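Local atomic coordinates of cytosolic phospholipase A2 delta (Homo sapiens, PDB entry 5IZ5), a protein that hydrolyses glycerophospholipids at the sn-2 position in a calcium-dependent manner, with a preference for linoleic acid there, releasing a lysophospholipid and a free fatty acid. Residues 454-457 with 463-466; 372-377 with 383-388. The protein carries 3 engineered substitutions. One frame throughout, in Å; residues are numbered along the deposited sequence.

Contact 1: residues 454-457 with 463-466; sequences AALE and LPLY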
loop_
_atom_site.group_PDB
_atom_site.type_symbol
_atom_site.label_atom_id
_atom_site.label_comp_id
_atom_site.label_asym_id
_atom_site.label_seq_id
_atom_site.Cartn_x
_atom_site.Cartn_y
_atom_site.Cartn_z
ATOM N N ALA B 454 -5.216 20.756 6.551
ATOM C CA ALA B 454 -5.809 22.081 6.719
ATOM C C ALA B 454 -7.312 22.063 6.436
ATOM O O ALA B 454 -8.071 22.779 7.083
ATOM C CB ALA B 454 -5.108 23.102 5.833
ATOM N N ALA B 455 -7.739 21.223 5.495
ATOM C CA ALA B 455 -9.164 21.050 5.181
ATOM C C ALA B 455 -9.966 20.373 6.293
ATOM O O ALA B 455 -11.195 20.311 6.222
ATOM C CB ALA B 455 -9.318 20.260 3.894
ATOM N N LEU B 456 -9.279 19.863 7.313
ATOM C CA LEU B 456 -9.920 19.140 8.402
ATOM C C LEU B 456 -9.741 19.803 9.775
ATOM O O LEU B 456 -10.208 19.266 10.783
ATOM C CB LEU B 456 -9.335 17.729 8.469
ATOM C CG LEU B 456 -9.311 16.916 7.176
ATOM C CD1 LEU B 456 -8.562 15.614 7.403
ATOM C CD2 LEU B 456 -10.723 16.646 6.672
ATOM N N GLU B 457 -9.076 20.954 9.822
ATOM C CA GLU B 457 -8.667 21.549 11.105
ATOM C C GLU B 457 -9.854 22.000 11.963
ATOM O O GLU B 457 -9.783 21.933 13.186
ATOM C CB GLU B 457 -7.628 22.658 10.910
ATOM C CG GLU B 457 -8.055 23.836 10.061
ATOM C CD GLU B 457 -6.875 24.720 9.682
ATOM O OE1 GLU B 457 -5.816 24.634 10.348
ATOM O OE2 GLU B 457 -7.005 25.490 8.705
ATOM N N LEU B 463 -13.431 13.482 6.290
ATOM C CA LEU B 463 -12.092 12.895 6.178
ATOM C C LEU B 463 -11.994 12.102 4.863
ATOM O O LEU B 463 -12.771 11.168 4.656
ATOM C CB LEU B 463 -11.797 11.962 7.353
ATOM C CG LEU B 463 -10.428 11.265 7.306
ATOM C CD1 LEU B 463 -9.315 12.235 7.652
ATOM C CD2 LEU B 463 -10.376 10.082 8.247
ATOM N N PRO B 464 -11.046 12.467 3.981
ATOM C CA PRO B 464 -10.878 11.755 2.719
ATOM C C PRO B 464 -9.989 10.520 2.860
ATOM O O PRO B 464 -8.928 10.582 3.486
ATOM C CB PRO B 464 -10.216 12.796 1.827
ATOM C CG PRO B 464 -9.399 13.607 2.762
ATOM C CD PRO B 464 -10.095 13.583 4.099
ATOM N N LEU B 465 -10.430 9.410 2.278
ATOM C CA LEU B 465 -9.714 8.140 2.348
ATOM C C LEU B 465 -9.473 7.604 0.934
ATOM O O LEU B 465 -10.419 7.318 0.194
ATOM C CB LEU B 465 -10.515 7.138 3.177
ATOM C CG LEU B 465 -10.689 7.542 4.653
ATOM C CD1 LEU B 465 -11.892 6.863 5.290
ATOM C CD2 LEU B 465 -9.426 7.249 5.451
ATOM N N TYR B 466 -8.204 7.488 0.557
ATOM C CA TYR B 466 -7.825 7.037 -0.773
ATOM C C TYR B 466 -7.225 5.637 -0.640
ATOM O O TYR B 466 -6.403 5.397 0.258
ATOM C CB TYR B 466 -6.786 7.973 -1.391
ATOM C CG TYR B 466 -7.066 9.474 -1.316
ATOM C CD1 TYR B 466 -7.485 10.182 -2.439
ATOM C CD2 TYR B 466 -6.852 10.190 -0.139
ATOM C CE1 TYR B 466 -7.710 11.552 -2.396
ATOM C CE2 TYR B 466 -7.081 11.565 -0.083
ATOM C CZ TYR B 466 -7.506 12.243 -1.214
ATOM O OH TYR B 466 -7.727 13.608 -1.184
#
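Leu456 reaches from its loop to Leu463 and Pro464 at the start of strand 463-471. The tight spot is a single methyl pair: Leu456 CD1 lies 3.5 Å from Leu463 CD1, closer than usual for two carbons. The two leucine side chains meet at a slant, branch against branch. The other branch of Leu456 serves the backbone side, with CD2 4.0 Å from Leu463 CA. It also meets the CD corner of the proline ring end-on, where Leu456 CD2 is 4.0 Å from Pro464 CD. Leu456 CG stands anti to its carbonyl carbon (chi1 -51°), and chi2 near 174° extends the branch toward the strand. Leu463 has CG anti to the backbone N instead (chi1 178°), and its CD1 turns back to the loop.

All three touching residues are buried. Phe297 of helix 292-313 packs on both leucines, so the apolar cluster continues beyond the two segments. The loop backbone is tied down as well: Leu456 O accepts a hydrogen bond from Arg300 NH2, and Ala455 O from Asn461 ND2. The looser side lies at the two ends of segment 454-457: Ala454 is partly exposed, and Glu457 is exposed and makes no contact with the strand segment. The weak turn bond from Glu457 N to Ala454 O is 3.4 Å long. Strand 463-471 runs parallel to strand 360-363, with backbone hydrogen bonds from Leu463 to Thr359 and Phe361. The arrangement is that of a connecting loop packed over the entry of a strand in the mixed sheet of the patatin-like, alpha/beta hydrolase-type catalytic domain.

Contact 2: residues 372-377 with 383-388; sequences AHLYGD and RDLEGP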
loop_
_atom_site.group_PDB
_atom_site.type_symbol
_atom_site.label_atom_id
_atom_site.label_comp_id
_atom_site.label_asym_id
_atom_site.label_seq_id
_atom_site.Cartn_x
_atom_site.Cartn_y
_atom_site.Cartn_z
ATOM N N ALA B 372 -8.784 14.874 -4.679
ATOM C CA ALA B 372 -7.517 15.589 -4.577
ATOM C C ALA B 372 -7.667 17.062 -4.939
ATOM O O ALA B 372 -7.164 17.938 -4.237
ATOM C CB ALA B 372 -6.472 14.938 -5.463
ATOM N N HIS B 373 -8.359 17.341 -6.035
ATOM C CA HIS B 373 -8.574 18.723 -6.435
ATOM C C HIS B 373 -9.321 19.512 -5.353
ATOM O O HIS B 373 -8.914 20.616 -4.984
ATOM C CB HIS B 373 -9.349 18.803 -7.745
ATOM C CG HIS B 373 -9.619 20.208 -8.187
ATOM N ND1 HIS B 373 -10.870 20.648 -8.559
ATOM C CD2 HIS B 373 -8.798 21.280 -8.286
ATOM C CE1 HIS B 373 -10.805 21.928 -8.885
ATOM N NE2 HIS B 373 -9.558 22.335 -8.729
ATOM N N LEU B 374 -10.409 18.944 -4.852
ATOM C CA LEU B 374 -11.237 19.636 -3.870
ATOM C C LEU B 374 -10.505 19.879 -2.560
ATOM O O LEU B 374 -10.543 20.990 -2.026
ATOM C CB LEU B 374 -12.525 18.861 -3.598
ATOM C CG LEU B 374 -13.529 18.844 -4.755
ATOM C CD1 LEU B 374 -14.686 17.918 -4.416
ATOM C CD2 LEU B 374 -14.038 20.243 -5.086
ATOM N N TYR B 375 -9.832 18.848 -2.052
ATOM C CA TYR B 375 -9.131 18.963 -0.777
ATOM C C TYR B 375 -7.867 19.848 -0.831
ATOM O O TYR B 375 -7.258 20.108 0.200
ATOM C CB TYR B 375 -8.831 17.582 -0.193
ATOM C CG TYR B 375 -10.027 16.964 0.493
ATOM C CD1 TYR B 375 -10.201 17.083 1.864
ATOM C CD2 TYR B 375 -10.999 16.283 -0.232
ATOM C CE1 TYR B 375 -11.292 16.521 2.497
ATOM C CE2 TYR B 375 -12.100 15.718 0.394
ATOM C CZ TYR B 375 -12.242 15.841 1.756
ATOM O OH TYR B 375 -13.333 15.286 2.375
ATOM N N GLY B 376 -7.488 20.313 -2.018
ATOM C CA GLY B 376 -6.530 21.405 -2.148
ATOM C C GLY B 376 -7.054 22.742 -1.628
ATOM O O GLY B 376 -6.269 23.607 -1.246
ATOM N N ASP B 377 -8.378 22.910 -1.628
ATOM C CA ASP B 377 -9.041 24.061 -1.009
ATOM C C ASP B 377 -9.543 23.654 0.380
ATOM O O ASP B 377 -10.456 22.835 0.484
ATOM C CB ASP B 377 -10.214 24.520 -1.889
ATOM C CG ASP B 377 -11.051 25.630 -1.250
ATOM O OD1 ASP B 377 -10.694 26.143 -0.172
ATOM O OD2 ASP B 377 -12.094 25.980 -1.828
ATOM N N ARG B 383 -17.864 26.070 0.178
ATOM C CA ARG B 383 -17.895 27.003 -0.935
ATOM C C ARG B 383 -18.626 26.397 -2.102
ATOM O O ARG B 383 -18.726 25.177 -2.218
ATOM C CB ARG B 383 -16.482 27.404 -1.335
ATOM C CG ARG B 383 -15.781 28.089 -0.166
ATOM C CD ARG B 383 -14.993 29.341 -0.519
ATOM N NE ARG B 383 -13.692 29.077 -1.126
ATOM C CZ ARG B 383 -13.312 29.439 -2.353
ATOM N NH1 ARG B 383 -14.132 30.090 -3.177
ATOM N NH2 ARG B 383 -12.083 29.141 -2.765
ATOM N N ASP B 384 -19.151 27.267 -2.952
ATOM C CA ASP B 384 -19.938 26.846 -4.091
ATOM C C ASP B 384 -19.093 25.894 -4.931
ATOM O O ASP B 384 -18.005 26.251 -5.382
ATOM C CB ASP B 384 -20.373 28.066 -4.909
ATOM C CG ASP B 384 -21.363 27.721 -6.013
ATOM O OD1 ASP B 384 -21.617 28.603 -6.854
ATOM O OD2 ASP B 384 -21.884 26.585 -6.056
ATOM N N LEU B 385 -19.600 24.678 -5.116
ATOM C CA LEU B 385 -18.906 23.666 -5.901
ATOM C C LEU B 385 -18.831 24.016 -7.382
ATOM O O LEU B 385 -17.991 23.480 -8.093
ATOM C CB LEU B 385 -19.554 22.291 -5.714
ATOM C CG LEU B 385 -19.102 21.565 -4.444
ATOM C CD1 LEU B 385 -20.056 20.445 -4.070
ATOM C CD2 LEU B 385 -17.687 21.021 -4.608
ATOM N N GLU B 386 -19.672 24.935 -7.841
ATOM C CA GLU B 386 -19.693 25.315 -9.251
ATOM C C GLU B 386 -18.349 25.858 -9.762
ATOM O O GLU B 386 -18.068 25.780 -10.958
ATOM C CB GLU B 386 -20.810 26.337 -9.516
ATOM C CG GLU B 386 -21.561 26.110 -10.823
ATOM C CD GLU B 386 -22.400 24.843 -10.812
ATOM O OE1 GLU B 386 -23.123 24.621 -9.821
ATOM O OE2 GLU B 386 -22.340 24.072 -11.794
ATOM N N GLY B 387 -17.528 26.410 -8.869
ATOM C CA GLY B 387 -16.185 26.872 -9.232
ATOM C C GLY B 387 -15.264 25.736 -9.660
ATOM O O GLY B 387 -14.775 25.727 -10.785
ATOM N N PRO B 388 -15.010 24.776 -8.755
ATOM C CA PRO B 388 -14.261 23.563 -9.095
ATOM C C PRO B 388 -14.851 22.780 -10.271
ATOM O O PRO B 388 -14.095 22.196 -11.053
ATOM C CB PRO B 388 -14.333 22.734 -7.812
ATOM C CG PRO B 388 -14.450 23.738 -6.726
ATOM C CD PRO B 388 -15.195 24.914 -7.297
#
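Leu374 and His373, near the end of helix 367-375, both press on Pro388 of helix 386-397. Leu374 can be followed outward. Its CB does not itself touch the other segment. A chi1 of -70° sets CG beside the backbone N, which brings CD2 to the second helix although the bond to CB does not point there. Leu374 CD2 lies 3.7 Å from Pro388 CB, 3.8 Å from Leu385 CD2 and 3.9 Å from Pro388 CG. The leucine crosses both partners at about a right angle. The imidazole of His373 adds to the grip on the proline, with His373 CE1 3.8 Å from Pro388 CB. Its ND1 is hydrogen-bonded to Tyr343 OH, and its ring stacks with Tyr391, which would limit its rotation.

A charged pair lies at the more exposed end. Asp377 OD2 and Arg383 NH2 form a salt bridge at 3.3 Å. The carboxylate and guanidinium planes are 54° apart, so the groups do not meet flat. Asp377 OD1 takes a hydrogen bond from Glu379 N within the connecting loop. Asp384 OD2 weakly caps the following helix through Glu386 N. Helix 335-351 joins the two sides: Leu346 meets Leu374 and Leu385, while Gln350 bonds to the backbone of Arg383 and Leu385. The contact thus closes a helix-loop-helix connection beside helix 335-351. Helix 367-375 begins just after the nucleophile Ser365, and the contact sits at its far end, away from that site.

All three touching residues of contact 1 are buried, whereas contact 2 is partly buried and has a charged edge. Contact 1 is apolar across its segments and sits at the central sheet. Contact 2 combines apolar packing with a salt bridge and joins the ends of two helices. They follow one another along the chain, with centres about 13 Å apart. Helix 367-375 connects them through Tyr375, which takes no part in contact 2 itself. Tyr375 CE1 lies 3.5 Å from Pro464 CG, its CD1 packs on Ala455 CB, and its hydroxyl is hydrogen-bonded to Pro462 O. The helix therefore faces the sheet and loop partly through Tyr375, and helix 386-397 through His373 and Leu374.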